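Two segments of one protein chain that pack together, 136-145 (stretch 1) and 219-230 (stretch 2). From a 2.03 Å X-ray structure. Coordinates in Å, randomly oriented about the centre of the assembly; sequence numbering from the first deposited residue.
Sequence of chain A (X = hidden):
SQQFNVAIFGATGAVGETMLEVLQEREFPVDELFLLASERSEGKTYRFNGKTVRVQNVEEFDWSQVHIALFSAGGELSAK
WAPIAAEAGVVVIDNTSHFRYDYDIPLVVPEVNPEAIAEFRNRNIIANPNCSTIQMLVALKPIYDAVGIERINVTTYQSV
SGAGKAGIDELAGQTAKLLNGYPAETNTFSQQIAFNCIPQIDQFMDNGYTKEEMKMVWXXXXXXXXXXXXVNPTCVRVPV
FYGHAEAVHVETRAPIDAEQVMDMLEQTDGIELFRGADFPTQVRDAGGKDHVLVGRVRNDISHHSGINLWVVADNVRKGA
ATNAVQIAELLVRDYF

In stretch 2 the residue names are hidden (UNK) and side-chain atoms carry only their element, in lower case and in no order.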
# COMPACT_ATOMS: atom_id res chain seq x y z
N MET A 136 -5.84 12.99 -2.15
CA MET A 136 -4.46 13.24 -1.73
C MET A 136 -4.19 14.72 -1.50
O MET A 136 -3.54 15.10 -0.52
CB MET A 136 -3.47 12.66 -2.76
CG MET A 136 -2.00 12.83 -2.36
SD MET A 136 -0.81 12.12 -3.51
CE MET A 136 -0.91 13.22 -4.92
N LEU A 137 -4.68 15.55 -2.41
CA LEU A 137 -4.42 16.99 -2.38
C LEU A 137 -5.10 17.70 -1.20
O LEU A 137 -4.54 18.64 -0.62
CB LEU A 137 -4.82 17.63 -3.70
CG LEU A 137 -3.64 17.73 -4.67
CD1 LEU A 137 -4.08 17.62 -6.07
CD2 LEU A 137 -2.89 19.03 -4.47
N VAL A 138 -6.31 17.26 -0.87
CA VAL A 138 -6.98 17.75 0.33
C VAL A 138 -6.12 17.45 1.57
O VAL A 138 -5.84 18.34 2.38
CB VAL A 138 -8.41 17.19 0.45
CG1 VAL A 138 -8.98 17.44 1.84
CG2 VAL A 138 -9.31 17.85 -0.60
N ALA A 139 -5.69 16.20 1.70
CA ALA A 139 -4.86 15.77 2.84
C ALA A 139 -3.50 16.45 2.92
O ALA A 139 -3.02 16.72 4.02
CB ALA A 139 -4.71 14.24 2.84
N LEU A 140 -2.87 16.72 1.78
CA LEU A 140 -1.49 17.23 1.75
C LEU A 140 -1.35 18.74 1.84
O LEU A 140 -0.32 19.24 2.29
CB LEU A 140 -0.77 16.74 0.49
CG LEU A 140 0.19 15.55 0.57
CD1 LEU A 140 -0.21 14.53 1.61
CD2 LEU A 140 0.37 14.89 -0.79
N LYS A 141 -2.37 19.46 1.40
CA LYS A 141 -2.31 20.92 1.34
C LYS A 141 -1.88 21.61 2.65
O LYS A 141 -1.00 22.49 2.60
CB LYS A 141 -3.63 21.51 0.80
CG LYS A 141 -3.59 23.02 0.49
CD LYS A 141 -2.37 23.42 -0.35
CE LYS A 141 -2.55 24.81 -0.97
NZ LYS A 141 -3.20 25.78 -0.04
N PRO A 142 -2.46 21.23 3.82
CA PRO A 142 -1.98 21.82 5.09
C PRO A 142 -0.50 21.57 5.36
O PRO A 142 0.17 22.43 5.92
CB PRO A 142 -2.84 21.10 6.15
CG PRO A 142 -4.06 20.67 5.40
CD PRO A 142 -3.57 20.29 4.05
N ILE A 143 0.00 20.39 5.00
CA ILE A 143 1.44 20.09 5.12
C ILE A 143 2.26 20.93 4.14
O ILE A 143 3.29 21.51 4.51
CB ILE A 143 1.73 18.58 4.92
CG1 ILE A 143 0.92 17.75 5.92
CG2 ILE A 143 3.23 18.31 5.03
CD1 ILE A 143 0.75 16.24 5.56
N TYR A 144 1.80 21.01 2.89
CA TYR A 144 2.45 21.84 1.88
C TYR A 144 2.61 23.28 2.38
O TYR A 144 3.71 23.83 2.37
CB TYR A 144 1.64 21.82 0.58
CG TYR A 144 2.28 22.57 -0.56
CD1 TYR A 144 3.34 22.02 -1.27
CD2 TYR A 144 1.81 23.83 -0.95
CE1 TYR A 144 3.94 22.70 -2.32
CE2 TYR A 144 2.40 24.52 -2.00
CZ TYR A 144 3.46 23.95 -2.68
OH TYR A 144 4.06 24.61 -3.74
N ASP A 145 1.50 23.86 2.83
CA ASP A 145 1.46 25.22 3.36
C ASP A 145 2.45 25.46 4.52
O ASP A 145 3.19 26.45 4.53
CB ASP A 145 0.03 25.56 3.79
CG ASP A 145 -0.91 25.74 2.60
OD1 ASP A 145 -0.41 25.83 1.46
OD2 ASP A 145 -2.14 25.79 2.81
N UNK A 219 -1.60 15.94 -12.88
CA UNK A 219 -2.68 16.54 -12.09
C UNK A 219 -2.17 17.19 -10.80
O UNK A 219 -2.55 18.30 -10.48
c UNK A 219 -3.78 15.51 -11.78
c UNK A 219 -5.76 14.17 -12.69
c UNK A 219 -4.56 15.05 -13.02
o UNK A 219 -6.07 13.26 -13.49
o UNK A 219 -6.42 14.41 -11.66
N UNK A 220 -1.30 16.49 -10.07
CA UNK A 220 -0.76 16.97 -8.79
C UNK A 220 0.06 18.26 -8.93
O UNK A 220 -0.13 19.22 -8.17
c UNK A 220 0.08 15.86 -8.11
o UNK A 220 -0.78 14.76 -7.79
c UNK A 220 0.75 16.35 -6.83
N UNK A 221 0.94 18.27 -9.93
CA UNK A 221 1.77 19.44 -10.23
C UNK A 221 0.95 20.65 -10.70
O UNK A 221 1.28 21.79 -10.35
c UNK A 221 3.91 18.15 -10.77
n UNK A 221 6.07 17.29 -11.43
c UNK A 221 4.90 17.74 -11.85
o UNK A 221 4.60 17.81 -13.05
c UNK A 221 2.82 19.08 -11.29
N UNK A 222 -0.09 20.39 -11.50
CA UNK A 222 -1.01 21.43 -11.95
C UNK A 222 -1.78 22.07 -10.79
O UNK A 222 -1.83 23.29 -10.67
c UNK A 222 -2.00 20.88 -12.98
c UNK A 222 -2.93 21.92 -13.61
c UNK A 222 -4.38 22.47 -15.63
n UNK A 222 -4.85 21.97 -16.98
c UNK A 222 -3.61 21.38 -14.87
N UNK A 223 -2.39 21.24 -9.95
CA UNK A 223 -3.21 21.74 -8.84
C UNK A 223 -2.37 22.55 -7.85
O UNK A 223 -2.77 23.65 -7.45
c UNK A 223 -5.05 20.07 -9.15
c UNK A 223 -5.56 18.65 -8.85
c UNK A 223 -4.74 21.13 -6.90
c UNK A 223 -4.02 20.62 -8.16
N UNK A 224 -1.19 22.04 -7.49
CA UNK A 224 -0.25 22.78 -6.64
C UNK A 224 0.36 23.98 -7.38
O UNK A 224 0.95 24.86 -6.76
c UNK A 224 0.06 19.53 -2.59
c UNK A 224 -0.33 20.86 -2.66
c UNK A 224 -0.06 21.62 -3.81
c UNK A 224 0.97 19.72 -4.84
c UNK A 224 0.58 21.05 -4.91
c UNK A 224 0.71 18.95 -3.68
c UNK A 224 0.90 21.88 -6.16
N UNK A 225 0.22 23.98 -8.71
CA UNK A 225 0.86 24.95 -9.59
C UNK A 225 2.37 25.04 -9.32
O UNK A 225 2.94 26.13 -9.19
c UNK A 225 0.59 27.26 -10.61
n UNK A 225 0.65 28.55 -10.31
o UNK A 225 0.86 26.82 -11.73
c UNK A 225 0.19 26.33 -9.48
N UNK A 226 3.01 23.87 -9.24
CA UNK A 226 4.39 23.80 -8.79
C UNK A 226 5.12 22.68 -9.53
O UNK A 226 5.11 21.53 -9.08
c UNK A 226 4.42 23.62 -7.27
o UNK A 226 6.81 23.59 -7.46
o UNK A 226 5.94 23.65 -5.43
c UNK A 226 5.83 23.63 -6.69
N UNK A 227 5.75 23.01 -10.67
CA UNK A 227 6.49 22.05 -11.49
C UNK A 227 7.68 21.41 -10.78
O UNK A 227 8.20 20.39 -11.26
c UNK A 227 6.97 22.89 -12.69
c UNK A 227 6.92 24.30 -12.22
c UNK A 227 5.79 24.37 -11.24
N UNK A 228 8.10 21.98 -9.65
CA UNK A 228 9.24 21.46 -8.89
C UNK A 228 8.89 20.29 -7.96
O UNK A 228 9.77 19.51 -7.57
c UNK A 228 9.95 22.58 -8.12
o UNK A 228 9.26 22.94 -6.94
N UNK A 229 7.61 20.14 -7.60
CA UNK A 229 7.20 19.00 -6.78
C UNK A 229 7.31 17.72 -7.59
O UNK A 229 6.67 17.57 -8.63
c UNK A 229 5.78 19.11 -6.22
c UNK A 229 5.55 18.02 -5.18
c UNK A 229 5.55 20.47 -5.56
c UNK A 229 4.15 20.63 -4.96
N UNK A 230 8.13 16.80 -7.09
CA UNK A 230 8.22 15.48 -7.70
C UNK A 230 7.17 14.55 -7.10
O UNK A 230 6.93 14.55 -5.89
c UNK A 230 9.64 14.93 -7.57
c UNK A 230 9.68 17.31 -10.47
s UNK A 230 10.50 15.74 -10.18
c UNK A 230 10.70 15.75 -8.36

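Position 219 has five side-chain atoms: three carbons in a row, the third carrying two oxygens. It points sideways and touches nothing on stretch 1. This is Glu219; both carboxylate oxygens are hydrogen-bonded elsewhere in the structure.

Position 220 has one carbon carrying an oxygen and a carbon. Its oxygen lies 3.3 Å from CE of Met136. The branched hydroxyl side chain is Thr220.

Position 221 has three carbons, the third carrying an oxygen and a nitrogen. It points away from stretch 1. This amide is Gln221.

Position 222 has four carbons in a row ending in nitrogen, out of reach of stretch 1. It is Lys222.

Position 223 has four carbons, forked at the first, with one arm two carbons long. The end of that arm is 3.3 Å from CD1 of Leu137. This is Ile223, and the contact is apolar.

Position 224 has one carbon and then a ring of six carbons, with no oxygen. The ring lies between Leu137 and Tyr144. It is Phe224. CD2 of Leu137 sits 3.5 Å from the centroid of the Phe224 ring, nearly on the ring normal, as a CH-pi contact. The Tyr144 ring stacks on the opposite face, with centroids 4.5 Å apart and planes at 22°. Leu140 and Lys141 meet the ring edge.

Position 225 has two carbons, the second carrying an oxygen and a nitrogen. It does not touch stretch 1. It is Asn225, whose positive phi marks the departure from helical geometry.

Position 226 has two carbons, the second carrying two oxygens. One oxygen is close to the Tyr144 hydroxyl. This is Asp226: Tyr144 OH donates a hydrogen bond to Asp226 OD1 at 2.7 Å.

Position 227 has three carbons closing a ring onto the backbone N, out of reach of stretch 1. It is Pro227.

Position 228 has one carbon and then one oxygen, out of reach of stretch 1. It is Ser228. Its OG donates to OD2 of Asp226 at 2.6 Å.

Position 229 has four carbons, forked at the first, with one two-carbon arm. That arm ends 3.4 Å from CE1 of Tyr144. It is Ile229.

Position 230 has two carbons, a sulfur and a carbon, unbranched and far from stretch 1. It is Met230.

The contact centres on Phe224, held between Leu137 and Tyr144. Ile223 and Ile229 extend the apolar packing. Asp226 adds the one hydrogen bond across the stretches, while its other oxygen binds Ser228 within the turn.

Stretch 2 219-230: ETQKIFNDPSIM
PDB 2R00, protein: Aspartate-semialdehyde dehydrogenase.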